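Local coordinates for nucleoprotein (Schmallenberg virus, PDB 4JNG) that encapsidates the genomic RNA of the virus, protecting it from nucleases and forming the helical nucleocapsid that is the template for transcription and replication, at residues A16-E21 with A148-D153; V22-F27 with S97-R102; I162-V167 with N175-V180. All blocks are in the same frame, centred on the assembly; numbering follows the deposited sequence.

Contact 1: residues A16-E21 with A148-D153; sequences ATFNPE and AEMFLD. With nucleotides of chain A.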
loop_
_atom_site.group_PDB
_atom_site.type_symbol
_atom_site.label_atom_id
_atom_site.label_comp_id
_atom_site.label_asym_id
_atom_site.label_seq_id
_atom_site.Cartn_x
_atom_site.Cartn_y
_atom_site.Cartn_z
ATOM N N ALA B 16 -11.597 1.138 -31.891
ATOM C CA ALA B 16 -12.254 0.042 -31.199
ATOM C C ALA B 16 -13.290 -0.574 -32.129
ATOM O O ALA B 16 -13.998 0.137 -32.835
ATOM C CB ALA B 16 -12.924 0.540 -29.925
ATOM N N THR B 17 -13.349 -1.899 -32.148
ATOM C CA THR B 17 -14.417 -2.618 -32.842
ATOM C C THR B 17 -15.663 -2.730 -31.947
ATOM O O THR B 17 -16.759 -3.065 -32.413
ATOM C CB THR B 17 -13.940 -4.020 -33.275
ATOM O OG1 THR B 17 -13.534 -4.773 -32.128
ATOM C CG2 THR B 17 -12.752 -3.904 -34.239
ATOM N N PHE B 18 -15.501 -2.427 -30.663
ATOM C CA PHE B 18 -16.583 -2.582 -29.695
ATOM C C PHE B 18 -17.645 -1.492 -29.854
ATOM O O PHE B 18 -17.365 -0.308 -29.683
ATOM C CB PHE B 18 -16.015 -2.609 -28.272
ATOM C CG PHE B 18 -17.058 -2.716 -27.205
ATOM C CD1 PHE B 18 -17.865 -3.844 -27.119
ATOM C CD2 PHE B 18 -17.238 -1.696 -26.285
ATOM C CE1 PHE B 18 -18.839 -3.942 -26.144
ATOM C CE2 PHE B 18 -18.208 -1.798 -25.299
ATOM C CZ PHE B 18 -19.004 -2.918 -25.231
ATOM N N ASN B 19 -18.865 -1.911 -30.200
ATOM C CA ASN B 19 -20.015 -1.031 -30.265
ATOM C C ASN B 19 -21.007 -1.489 -29.193
ATOM O O ASN B 19 -21.657 -2.524 -29.360
ATOM C CB ASN B 19 -20.639 -1.089 -31.664
ATOM C CG ASN B 19 -21.965 -0.343 -31.758
ATOM O OD1 ASN B 19 -22.496 0.166 -30.767
ATOM N ND2 ASN B 19 -22.519 -0.297 -32.962
ATOM N N PRO B 20 -21.129 -0.715 -28.096
ATOM C CA PRO B 20 -21.946 -1.083 -26.941
ATOM C C PRO B 20 -23.404 -1.413 -27.285
ATOM O O PRO B 20 -24.015 -2.254 -26.619
ATOM C CB PRO B 20 -21.892 0.157 -26.049
ATOM C CG PRO B 20 -20.702 0.929 -26.479
ATOM C CD PRO B 20 -20.461 0.589 -27.915
ATOM N N GLU B 21 -23.938 -0.755 -28.313
ATOM C CA GLU B 21 -25.309 -0.992 -28.768
ATOM C C GLU B 21 -25.469 -2.412 -29.297
ATOM O O GLU B 21 -26.471 -3.073 -29.013
ATOM C CB GLU B 21 -25.715 0.027 -29.845
ATOM C CG GLU B 21 -25.608 1.497 -29.424
ATOM C CD GLU B 21 -26.602 1.897 -28.344
ATOM O OE1 GLU B 21 -27.599 1.171 -28.138
ATOM O OE2 GLU B 21 -26.395 2.950 -27.695
ATOM N N ALA B 148 -22.898 2.664 -17.446
ATOM C CA ALA B 148 -23.945 3.503 -18.033
ATOM C C ALA B 148 -23.385 4.528 -19.028
ATOM O O ALA B 148 -24.099 4.974 -19.925
ATOM C CB ALA B 148 -24.736 4.211 -16.944
ATOM N N GLU B 149 -22.112 4.888 -18.869
ATOM C CA GLU B 149 -21.442 5.821 -19.797
ATOM C C GLU B 149 -21.329 5.306 -21.248
ATOM O O GLU B 149 -21.092 6.081 -22.175
ATOM C CB GLU B 149 -20.072 6.246 -19.240
ATOM C CG GLU B 149 -18.943 5.231 -19.373
ATOM C CD GLU B 149 -19.067 4.020 -18.464
ATOM O OE1 GLU B 149 -19.806 4.047 -17.447
ATOM O OE2 GLU B 149 -18.402 3.021 -18.784
ATOM N N MET B 150 -21.506 4.001 -21.441
ATOM C CA MET B 150 -21.637 3.422 -22.776
ATOM C C MET B 150 -22.933 3.839 -23.504
ATOM O O MET B 150 -23.063 3.600 -24.708
ATOM C CB MET B 150 -21.652 1.894 -22.686
ATOM C CG MET B 150 -20.411 1.235 -22.120
ATOM S SD MET B 150 -20.515 -0.558 -22.335
ATOM C CE MET B 150 -21.577 -1.070 -20.995
ATOM N N PHE B 151 -23.892 4.426 -22.785
ATOM C CA PHE B 151 -25.177 4.803 -23.368
ATOM C C PHE B 151 -25.571 6.224 -22.973
ATOM O O PHE B 151 -26.590 6.444 -22.318
ATOM C CB PHE B 151 -26.265 3.807 -22.921
ATOM C CG PHE B 151 -25.898 2.371 -23.155
ATOM C CD1 PHE B 151 -25.818 1.867 -24.442
ATOM C CD2 PHE B 151 -25.620 1.528 -22.091
ATOM C CE1 PHE B 151 -25.463 0.548 -24.667
ATOM C CE2 PHE B 151 -25.275 0.207 -22.304
ATOM C CZ PHE B 151 -25.190 -0.281 -23.597
ATOM N N LEU B 152 -24.764 7.199 -23.378
ATOM C CA LEU B 152 -25.084 8.606 -23.118
ATOM C C LEU B 152 -26.476 9.004 -23.663
ATOM O O LEU B 152 -27.191 9.772 -23.025
ATOM C CB LEU B 152 -23.975 9.517 -23.672
ATOM C CG LEU B 152 -22.799 9.956 -22.771
ATOM C CD1 LEU B 152 -22.723 9.302 -21.398
ATOM C CD2 LEU B 152 -21.476 9.782 -23.506
ATOM N N ASP B 153 -26.873 8.451 -24.808
ATOM C CA ASP B 153 -28.194 8.726 -25.392
ATOM C C ASP B 153 -29.348 8.265 -24.489
ATOM O O ASP B 153 -30.296 9.021 -24.244
ATOM C CB ASP B 153 -28.310 8.061 -26.774
ATOM C CG ASP B 153 -29.664 8.300 -27.441
ATOM O OD1 ASP B 153 -30.688 7.779 -26.943
ATOM O OD2 ASP B 153 -29.703 8.991 -28.481
ATOM P P U A 22 -12.192 4.475 -30.964
ATOM O OP1 U A 22 -12.406 3.959 -32.336
ATOM O OP2 U A 22 -11.617 5.830 -30.759
ATOM O "O5'" U A 22 -13.582 4.377 -30.192
ATOM C "C5'" U A 22 -13.792 5.087 -28.963
ATOM C "C4'" U A 22 -14.983 4.511 -28.235
ATOM O "O4'" U A 22 -16.137 4.520 -29.107
ATOM C "C3'" U A 22 -14.825 3.074 -27.743
ATOM O "O3'" U A 22 -14.988 3.089 -26.339
ATOM C "C2'" U A 22 -15.915 2.288 -28.475
ATOM O "O2'" U A 22 -16.542 1.284 -27.698
ATOM C "C1'" U A 22 -16.914 3.383 -28.840
ATOM N N1 U A 22 -17.705 3.074 -30.038
ATOM C C2 U A 22 -19.084 3.137 -29.940
ATOM O O2 U A 22 -19.664 3.449 -28.915
ATOM N N3 U A 22 -19.756 2.832 -31.096
ATOM C C4 U A 22 -19.210 2.472 -32.309
ATOM O O4 U A 22 -19.955 2.223 -33.258
ATOM C C5 U A 22 -17.780 2.430 -32.329
ATOM C C6 U A 22 -17.093 2.724 -31.220
ATOM P P U A 21 -6.301 5.626 -28.075
ATOM O OP1 U A 21 -6.653 7.034 -28.390
ATOM O OP2 U A 21 -6.100 5.211 -26.664
ATOM O "O5'" U A 21 -7.416 4.681 -28.702
ATOM C "C5'" U A 21 -7.853 4.849 -30.059
ATOM C "C4'" U A 21 -8.921 3.835 -30.375
ATOM O "O4'" U A 21 -8.365 2.494 -30.246
ATOM C "C3'" U A 21 -10.146 3.859 -29.464
ATOM O "O3'" U A 21 -11.288 3.428 -30.188
ATOM C "C2'" U A 21 -9.820 2.776 -28.450
ATOM O "O2'" U A 21 -10.940 2.223 -27.797
ATOM C "C1'" U A 21 -9.160 1.741 -29.353
ATOM N N1 U A 21 -8.305 0.792 -28.629
ATOM C C2 U A 21 -8.688 -0.539 -28.613
ATOM O O2 U A 21 -9.678 -0.951 -29.193
ATOM N N3 U A 21 -7.855 -1.369 -27.907
ATOM C C4 U A 21 -6.714 -1.016 -27.220
ATOM O O4 U A 21 -6.074 -1.885 -26.623
ATOM C C5 U A 21 -6.393 0.378 -27.271
ATOM C C6 U A 21 -7.185 1.215 -27.951
#

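Contact 2: residues V22-F27 with S97-R102; sequences VGYVAF and SGYLAR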
loop_
_atom_site.group_PDB
_atom_site.type_symbol
_atom_site.label_atom_id
_atom_site.label_comp_id
_atom_site.label_asym_id
_atom_site.label_seq_id
_atom_site.Cartn_x
_atom_site.Cartn_y
_atom_site.Cartn_z
ATOM N N VAL B 22 -24.483 -2.892 -30.051
ATOM C CA VAL B 22 -24.501 -4.263 -30.556
ATOM C C VAL B 22 -24.209 -5.263 -29.439
ATOM O O VAL B 22 -24.814 -6.337 -29.398
ATOM C CB VAL B 22 -23.521 -4.466 -31.734
ATOM C CG1 VAL B 22 -23.378 -5.941 -32.087
ATOM C CG2 VAL B 22 -24.002 -3.682 -32.943
ATOM N N GLY B 23 -23.299 -4.913 -28.535
ATOM C CA GLY B 23 -23.029 -5.743 -27.365
ATOM C C GLY B 23 -24.277 -5.908 -26.496
ATOM O O GLY B 23 -24.580 -7.005 -26.015
ATOM N N TYR B 24 -24.993 -4.809 -26.298
ATOM C CA TYR B 24 -26.213 -4.805 -25.499
ATOM C C TYR B 24 -27.255 -5.753 -26.072
ATOM O O TYR B 24 -27.838 -6.563 -25.353
ATOM C CB TYR B 24 -26.774 -3.392 -25.433
ATOM C CG TYR B 24 -28.152 -3.284 -24.823
ATOM C CD1 TYR B 24 -28.361 -3.588 -23.483
ATOM C CD2 TYR B 24 -29.237 -2.859 -25.581
ATOM C CE1 TYR B 24 -29.608 -3.478 -22.915
ATOM C CE2 TYR B 24 -30.495 -2.745 -25.022
ATOM C CZ TYR B 24 -30.672 -3.069 -23.687
ATOM O OH TYR B 24 -31.887 -2.953 -23.096
ATOM N N VAL B 25 -27.471 -5.655 -27.374
ATOM C CA VAL B 25 -28.469 -6.465 -28.043
ATOM C C VAL B 25 -28.075 -7.937 -27.997
ATOM O O VAL B 25 -28.937 -8.790 -27.817
ATOM C CB VAL B 25 -28.728 -5.983 -29.479
ATOM C CG1 VAL B 25 -29.728 -6.891 -30.179
ATOM C CG2 VAL B 25 -29.259 -4.560 -29.455
ATOM N N ALA B 26 -26.777 -8.233 -28.112
ATOM C CA ALA B 26 -26.299 -9.617 -27.978
ATOM C C ALA B 26 -26.515 -10.159 -26.565
ATOM O O ALA B 26 -26.783 -11.346 -26.379
ATOM C CB ALA B 26 -24.833 -9.719 -28.359
ATOM N N PHE B 27 -26.384 -9.281 -25.577
ATOM C CA PHE B 27 -26.609 -9.636 -24.183
ATOM C C PHE B 27 -28.092 -9.927 -23.936
ATOM O O PHE B 27 -28.435 -10.874 -23.215
ATOM C CB PHE B 27 -26.103 -8.502 -23.289
ATOM C CG PHE B 27 -26.519 -8.598 -21.855
ATOM C CD1 PHE B 27 -25.817 -9.393 -20.966
ATOM C CD2 PHE B 27 -27.580 -7.847 -21.383
ATOM C CE1 PHE B 27 -26.181 -9.456 -19.634
ATOM C CE2 PHE B 27 -27.957 -7.906 -20.051
ATOM C CZ PHE B 27 -27.257 -8.716 -19.174
ATOM N N SER B 97 -23.025 -4.521 -15.928
ATOM C CA SER B 97 -23.646 -3.448 -15.168
ATOM C C SER B 97 -24.306 -2.394 -16.056
ATOM O O SER B 97 -25.413 -1.945 -15.771
ATOM C CB SER B 97 -22.604 -2.789 -14.274
ATOM O OG SER B 97 -23.153 -1.706 -13.555
ATOM N N GLY B 98 -23.614 -1.988 -17.119
ATOM C CA GLY B 98 -24.168 -1.031 -18.073
ATOM C C GLY B 98 -25.344 -1.611 -18.852
ATOM O O GLY B 98 -26.382 -0.959 -19.018
ATOM N N TYR B 99 -25.192 -2.842 -19.324
ATOM C CA TYR B 99 -26.283 -3.487 -20.050
ATOM C C TYR B 99 -27.535 -3.597 -19.170
ATOM O O TYR B 99 -28.608 -3.212 -19.608
ATOM C CB TYR B 99 -25.882 -4.864 -20.584
ATOM C CG TYR B 99 -24.771 -4.864 -21.615
ATOM C CD1 TYR B 99 -24.421 -3.708 -22.331
ATOM C CD2 TYR B 99 -24.074 -6.033 -21.892
ATOM C CE1 TYR B 99 -23.407 -3.733 -23.277
ATOM C CE2 TYR B 99 -23.060 -6.061 -22.838
ATOM C CZ TYR B 99 -22.734 -4.913 -23.527
ATOM O OH TYR B 99 -21.733 -4.965 -24.464
ATOM N N LEU B 100 -27.374 -4.060 -17.930
ATOM C CA LEU B 100 -28.510 -4.251 -17.004
ATOM C C LEU B 100 -29.201 -2.937 -16.661
ATOM O O LEU B 100 -30.428 -2.876 -16.614
ATOM C CB LEU B 100 -28.093 -4.978 -15.720
ATOM C CG LEU B 100 -27.841 -6.487 -15.788
ATOM C CD1 LEU B 100 -27.217 -6.963 -14.483
ATOM C CD2 LEU B 100 -29.111 -7.292 -16.075
ATOM N N ALA B 101 -28.416 -1.893 -16.421
ATOM C CA ALA B 101 -28.962 -0.544 -16.222
ATOM C C ALA B 101 -29.783 -0.097 -17.432
ATOM O O ALA B 101 -30.881 0.434 -17.283
ATOM C CB ALA B 101 -27.847 0.454 -15.945
ATOM N N ARG B 102 -29.239 -0.325 -18.620
ATOM C CA ARG B 102 -29.911 0.002 -19.862
ATOM C C ARG B 102 -31.189 -0.826 -20.040
ATOM O O ARG B 102 -32.191 -0.321 -20.539
ATOM C CB ARG B 102 -28.958 -0.223 -21.037
ATOM C CG ARG B 102 -29.594 -0.209 -22.414
ATOM C CD ARG B 102 -30.018 1.173 -22.853
ATOM N NE ARG B 102 -29.401 1.467 -24.140
ATOM C CZ ARG B 102 -29.866 1.080 -25.324
ATOM N NH1 ARG B 102 -30.997 0.386 -25.444
ATOM N NH2 ARG B 102 -29.190 1.396 -26.406
#

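Contact 3: residues I162-V167 with N175-V180; sequences IEMHRV and NFMKKV. With nucleotides of chain A.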
loop_
_atom_site.group_PDB
_atom_site.type_symbol
_atom_site.label_atom_id
_atom_site.label_comp_id
_atom_site.label_asym_id
_atom_site.label_seq_id
_atom_site.Cartn_x
_atom_site.Cartn_y
_atom_site.Cartn_z
ATOM N N ILE B 162 -22.140 13.395 -14.315
ATOM C CA ILE B 162 -21.889 12.782 -12.999
ATOM C C ILE B 162 -20.386 12.603 -12.751
ATOM O O ILE B 162 -19.915 12.720 -11.617
ATOM C CB ILE B 162 -22.593 11.415 -12.857
ATOM C CG1 ILE B 162 -24.106 11.608 -12.660
ATOM C CG2 ILE B 162 -22.028 10.631 -11.671
ATOM C CD1 ILE B 162 -24.925 10.338 -12.816
ATOM N N GLU B 163 -19.644 12.299 -13.811
ATOM C CA GLU B 163 -18.206 12.098 -13.698
ATOM C C GLU B 163 -17.476 13.435 -13.605
ATOM O O GLU B 163 -16.534 13.575 -12.824
ATOM C CB GLU B 163 -17.684 11.278 -14.872
ATOM C CG GLU B 163 -16.656 10.238 -14.464
ATOM C CD GLU B 163 -16.928 8.881 -15.085
ATOM O OE1 GLU B 163 -17.589 8.051 -14.425
ATOM O OE2 GLU B 163 -16.491 8.650 -16.231
ATOM N N MET B 164 -17.917 14.413 -14.397
ATOM C CA MET B 164 -17.386 15.770 -14.298
ATOM C C MET B 164 -17.497 16.246 -12.855
ATOM O O MET B 164 -16.498 16.629 -12.248
ATOM C CB MET B 164 -18.124 16.735 -15.238
ATOM C CG MET B 164 -17.630 16.699 -16.676
ATOM S SD MET B 164 -18.552 17.802 -17.767
ATOM C CE MET B 164 -17.670 17.575 -19.307
ATOM N N HIS B 165 -18.710 16.186 -12.306
ATOM C CA HIS B 165 -18.952 16.561 -10.912
ATOM C C HIS B 165 -18.079 15.781 -9.926
ATOM O O HIS B 165 -17.709 16.314 -8.883
ATOM C CB HIS B 165 -20.435 16.395 -10.546
ATOM C CG HIS B 165 -21.322 17.451 -11.133
ATOM N ND1 HIS B 165 -21.259 18.771 -10.743
ATOM C CD2 HIS B 165 -22.289 17.382 -12.078
ATOM C CE1 HIS B 165 -22.150 19.472 -11.424
ATOM N NE2 HIS B 165 -22.790 18.652 -12.240
ATOM N N ARG B 166 -17.763 14.526 -10.238
ATOM C CA ARG B 166 -16.892 13.738 -9.363
ATOM C C ARG B 166 -15.461 14.287 -9.336
ATOM O O ARG B 166 -14.802 14.228 -8.305
ATOM C CB ARG B 166 -16.878 12.260 -9.757
ATOM C CG ARG B 166 -18.044 11.447 -9.205
ATOM C CD ARG B 166 -17.709 9.965 -9.190
ATOM N NE ARG B 166 -17.343 9.467 -10.519
ATOM C CZ ARG B 166 -16.923 8.227 -10.776
ATOM N NH1 ARG B 166 -16.794 7.337 -9.804
ATOM N NH2 ARG B 166 -16.606 7.871 -12.009
ATOM N N VAL B 167 -14.987 14.814 -10.463
ATOM C CA VAL B 167 -13.668 15.448 -10.522
ATOM C C VAL B 167 -13.687 16.782 -9.767
ATOM O O VAL B 167 -12.721 17.141 -9.088
ATOM C CB VAL B 167 -13.224 15.681 -11.988
ATOM C CG1 VAL B 167 -11.954 16.526 -12.059
ATOM C CG2 VAL B 167 -13.023 14.350 -12.702
ATOM N N ASN B 175 -8.287 11.094 -14.520
ATOM C CA ASN B 175 -8.544 9.910 -15.332
ATOM C C ASN B 175 -9.914 9.361 -14.917
ATOM O O ASN B 175 -10.695 10.084 -14.303
ATOM C CB ASN B 175 -7.423 8.875 -15.171
ATOM C CG ASN B 175 -6.139 9.286 -15.875
ATOM O OD1 ASN B 175 -6.171 9.933 -16.923
ATOM N ND2 ASN B 175 -4.999 8.898 -15.310
ATOM N N PHE B 176 -10.240 8.119 -15.261
ATOM C CA PHE B 176 -11.610 7.611 -15.076
ATOM C C PHE B 176 -12.575 8.272 -16.073
ATOM O O PHE B 176 -13.490 7.612 -16.594
ATOM C CB PHE B 176 -12.122 7.801 -13.633
ATOM C CG PHE B 176 -11.416 6.948 -12.611
ATOM C CD1 PHE B 176 -11.775 5.616 -12.439
ATOM C CD2 PHE B 176 -10.409 7.475 -11.810
ATOM C CE1 PHE B 176 -11.132 4.824 -11.498
ATOM C CE2 PHE B 176 -9.766 6.688 -10.867
ATOM C CZ PHE B 176 -10.122 5.363 -10.714
ATOM N N MET B 177 -12.382 9.573 -16.323
ATOM C CA MET B 177 -13.131 10.292 -17.349
ATOM C C MET B 177 -12.633 9.942 -18.746
ATOM O O MET B 177 -13.291 10.233 -19.743
ATOM C CB MET B 177 -13.041 11.805 -17.139
ATOM C CG MET B 177 -13.980 12.356 -16.082
ATOM S SD MET B 177 -14.406 14.076 -16.405
ATOM C CE MET B 177 -15.574 13.904 -17.755
ATOM N N LYS B 178 -11.465 9.318 -18.814
ATOM C CA LYS B 178 -10.895 8.872 -20.069
ATOM C C LYS B 178 -11.924 8.160 -20.941
ATOM O O LYS B 178 -12.090 8.509 -22.114
ATOM C CB LYS B 178 -9.728 7.937 -19.777
ATOM C CG LYS B 178 -8.993 7.437 -21.005
ATOM C CD LYS B 178 -7.862 6.506 -20.609
ATOM C CE LYS B 178 -8.382 5.138 -20.185
ATOM N NZ LYS B 178 -7.345 4.355 -19.462
ATOM N N LYS B 179 -12.620 7.176 -20.365
ATOM C CA LYS B 179 -13.543 6.357 -21.142
ATOM C C LYS B 179 -14.723 7.149 -21.675
ATOM O O LYS B 179 -15.026 7.098 -22.873
ATOM C CB LYS B 179 -14.068 5.167 -20.324
ATOM C CG LYS B 179 -14.772 4.143 -21.202
ATOM C CD LYS B 179 -15.262 2.925 -20.441
ATOM C CE LYS B 179 -16.288 2.142 -21.259
ATOM N NZ LYS B 179 -15.769 1.608 -22.546
ATOM N N VAL B 180 -15.397 7.866 -20.786
ATOM C CA VAL B 180 -16.626 8.560 -21.149
ATOM C C VAL B 180 -16.379 9.599 -22.237
ATOM O O VAL B 180 -17.192 9.763 -23.149
ATOM C CB VAL B 180 -17.336 9.183 -19.916
ATOM C CG1 VAL B 180 -16.528 10.323 -19.308
ATOM C CG2 VAL B 180 -18.736 9.652 -20.289
ATOM P P U A 27 -10.171 0.364 -6.898
ATOM O OP1 U A 27 -9.900 -0.516 -5.733
ATOM O OP2 U A 27 -11.251 -0.004 -7.851
ATOM O "O5'" U A 27 -10.452 1.830 -6.328
ATOM C "C5'" U A 27 -9.963 3.019 -6.987
ATOM C "C4'" U A 27 -10.687 4.275 -6.528
ATOM O "O4'" U A 27 -10.913 5.128 -7.689
ATOM C "C3'" U A 27 -12.049 4.116 -5.846
ATOM O "O3'" U A 27 -11.936 4.190 -4.428
ATOM C "C2'" U A 27 -12.834 5.319 -6.364
ATOM O "O2'" U A 27 -12.595 6.509 -5.639
ATOM C "C1'" U A 27 -12.285 5.458 -7.780
ATOM N N1 U A 27 -12.918 4.570 -8.770
ATOM C C2 U A 27 -13.839 5.124 -9.642
ATOM O O2 U A 27 -14.150 6.300 -9.618
ATOM N N3 U A 27 -14.386 4.243 -10.541
ATOM C C4 U A 27 -14.116 2.896 -10.658
ATOM O O4 U A 27 -14.693 2.235 -11.523
ATOM C C5 U A 27 -13.158 2.399 -9.722
ATOM C C6 U A 27 -12.605 3.231 -8.834
ATOM P P U A 26 -10.637 -2.946 -11.452
ATOM O OP1 U A 26 -10.726 -3.941 -10.356
ATOM O OP2 U A 26 -11.876 -2.366 -12.023
ATOM O "O5'" U A 26 -9.715 -1.726 -10.989
ATOM C "C5'" U A 26 -8.663 -1.885 -10.014
ATOM C "C4'" U A 26 -7.957 -0.565 -9.767
ATOM O "O4'" U A 26 -7.503 -0.015 -11.031
ATOM C "C3'" U A 26 -8.795 0.546 -9.147
ATOM O "O3'" U A 26 -8.797 0.509 -7.722
ATOM C "C2'" U A 26 -8.065 1.809 -9.601
ATOM O "O2'" U A 26 -7.029 2.223 -8.732
ATOM C "C1'" U A 26 -7.518 1.399 -10.970
ATOM N N1 U A 26 -8.319 1.913 -12.091
ATOM C C2 U A 26 -7.965 3.138 -12.623
ATOM O O2 U A 26 -7.016 3.788 -12.217
ATOM N N3 U A 26 -8.756 3.568 -13.658
ATOM C C4 U A 26 -9.849 2.922 -14.198
ATOM O O4 U A 26 -10.462 3.444 -15.131
ATOM C C5 U A 26 -10.162 1.668 -13.584
ATOM C C6 U A 26 -9.409 1.220 -12.572
ATOM P P U A 28 -13.060 3.547 -3.475
ATOM O OP1 U A 28 -12.692 3.862 -2.072
ATOM O OP2 U A 28 -13.255 2.132 -3.875
ATOM O "O5'" U A 28 -14.373 4.382 -3.823
ATOM C "C5'" U A 28 -14.600 5.675 -3.233
ATOM C "C4'" U A 28 -15.918 6.248 -3.696
ATOM O "O4'" U A 28 -15.902 6.435 -5.131
ATOM C "C3'" U A 28 -17.136 5.374 -3.444
ATOM O "O3'" U A 28 -17.573 5.507 -2.098
ATOM C "C2'" U A 28 -18.132 5.884 -4.481
ATOM O "O2'" U A 28 -18.922 6.972 -4.047
ATOM C "C1'" U A 28 -17.212 6.264 -5.646
ATOM N N1 U A 28 -17.162 5.243 -6.702
ATOM C C2 U A 28 -17.833 5.499 -7.881
ATOM O O2 U A 28 -18.457 6.529 -8.079
ATOM N N3 U A 28 -17.744 4.506 -8.824
ATOM C C4 U A 28 -17.070 3.308 -8.713
ATOM O O4 U A 28 -17.084 2.515 -9.654
ATOM C C5 U A 28 -16.402 3.115 -7.462
ATOM C C6 U A 28 -16.474 4.064 -6.522
#

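Contact 1: residues A16-E21 with A148-D153
A Met-aromatic contact between Phe18 and Met150 ties the RNA-binding segment that leads into helix 20-31 to the 3-10 turn 148-150. The sulfur reaches the edge of the Phe18 ring, near its plane, with Met150 SD 4.0 Å from Phe18 CE2, and the two side chains cross at about a right angle. Phe18 CG is anti to the backbone N (chi1 178°), and the far rim of the ring, CE2 and CZ, is what meets the sulfur. One face of this ring is lidded by the backbone of Pro20, whose N sits over its centre. Pro20 CB touches both Met150 and Phe151: it lies 3.8 Å from Met150 CB and equally close to Phe151 CE1. Met150 CB in turn rests over the centre of a face of the Phe151 ring, and oxygens stand at the ring's edge: Pro20 O near Phe151 CE1, and Glu21 OE2 within 3.5 Å of Phe151 CD1, its carboxylate plane turned 70° from the ring. The other oxygen, Glu21 OE1, forms a salt bridge with Arg102. Helix 20-31 starts here with Asn19 as N-cap: its OD1 accepts Glu21 N at 3.0 Å, the donor standing 40° out of the carbonyl plane. The residues before the cap hold RNA through main-chain atoms. Ala16 N, in an experimentally established RNA-binding residue, donates to U22 OP1 of chain A at 3.0 Å and to U21 O3' of chain A at 2.9 Å. The U22 ribose O2' donates to Phe18 O over 2.7 Å, while Pro20 CD packs 3.1 Å from O2 of the same uracil and the Asn19 amide lies near its O4.

Contact 2: residues V22-F27 with S97-R102
Tyr99 enters the contact over Phe27, its CB resting above one face of the phenyl ring, toward the rim and 3.5 Å from Phe27 CD2. Beyond CB, the two sides of the tyrosine ring meet different residues. On one side, CD2 touches Phe27 CB at 3.5 Å and CE2 nears Gly23 O; on the other, CD1 and CE1 lie against the backbone of Tyr24, whose CA makes a CH-pi contact 3.8 Å from the ring centroid. CZ then meets the carbonyl carbon of Gly23, and the tip arrives at the helix backbone itself, with Tyr99 OH 3.3 Å from Gly23 CA. Because Gly23 has no side chain, the hydroxyl can lie directly against the main chain. The Phe27 and Tyr99 rings meet obliquely, their planes 43° apart.

Arg102 crosses the Tyr24 ring at about a right angle. Its CG sits over one face, 3.3 Å from Tyr24 CE1. The chain bends at chi2 and chi3, and NH1 lies 3.2 Å from Tyr24 CE2. Arg102 CZ, 4.4 Å from the centroid of the Tyr24 ring, makes an off-centre cation-pi contact. Salt bridges to Glu21 through NH2 and to Asp106 through NH1 fix the guanidinium further.

The axes of segments 22-27 and 97-102, parts of helix 20-31 and helix 93-110, approach to 10.0 Å with a crossing angle of -75°. Leu100 CD2 meets the edge of Phe27, and Leu100 also packs on Phe43 and Phe44, bringing helix 37-45 against the same crossing.

Contact 3: residues I162-V167 with N175-V180
Glu163 and Met177 slide past each other in opposite directions, their chains touching where Glu163 CG lies 3.8 Å from Met177 CG. Beyond this point the methionine runs over the helix surface: its SD lies 4.0 Å from Val167 CG2, and a bend at chi3 (75°) turns CE onto Met164 CG at 3.6 Å, the two methionines crossing at about a right angle. The glutamate head points the other way. Its OE2 packs against Val180 CG1 and stands 3.2 Å from Phe176 O, two acceptors with no hydrogen bond between them, while OE1 forms a salt bridge with Arg166 NH2 at 2.6 Å, the hydrogen bond in it being weak. Such pairing would hold the guanidinium next to the RNA, where Arg166 NH1 lies 2.8 Å from O2 of U27 of chain A; its exact fit against U28 is doubtful. The Phe176 ring is inserted between two bases, U26 N3 of chain A being over one face and U27 O2 of chain A over the opposite one.

Lys178 and Lys179 extend this RNA-binding surface, Lys178 to uracil O4 and Lys179 to phosphates. Helix 158-168 also meets Met177 and Val180 through Leu160, and Met164 also packs on Phe205 of helix 198-209 and on Arg223 of a neighbouring subunit.

Contacts 1 and 2 are both buried, share helix 20-31 and touch directly, through Phe18 CZ on Tyr99 OH and Phe151 on Arg102; along the chain contact 2 is nested in the loop closed by contact 1. Contact 2, away from the nucleic acid, relies on aromatic faces and a cation-pi pair, whereas contact 1 combines apolar packing with main-chain bonds to RNA. Contact 3 is only partly buried and lies on the opposite side of the chain's centre from contact 2; there Met177 packs on Met164 and Val167, next to charged and aromatic side chains that meet the RNA. Glu149 joins it to contact 1 by packing on Lys179 and Val180.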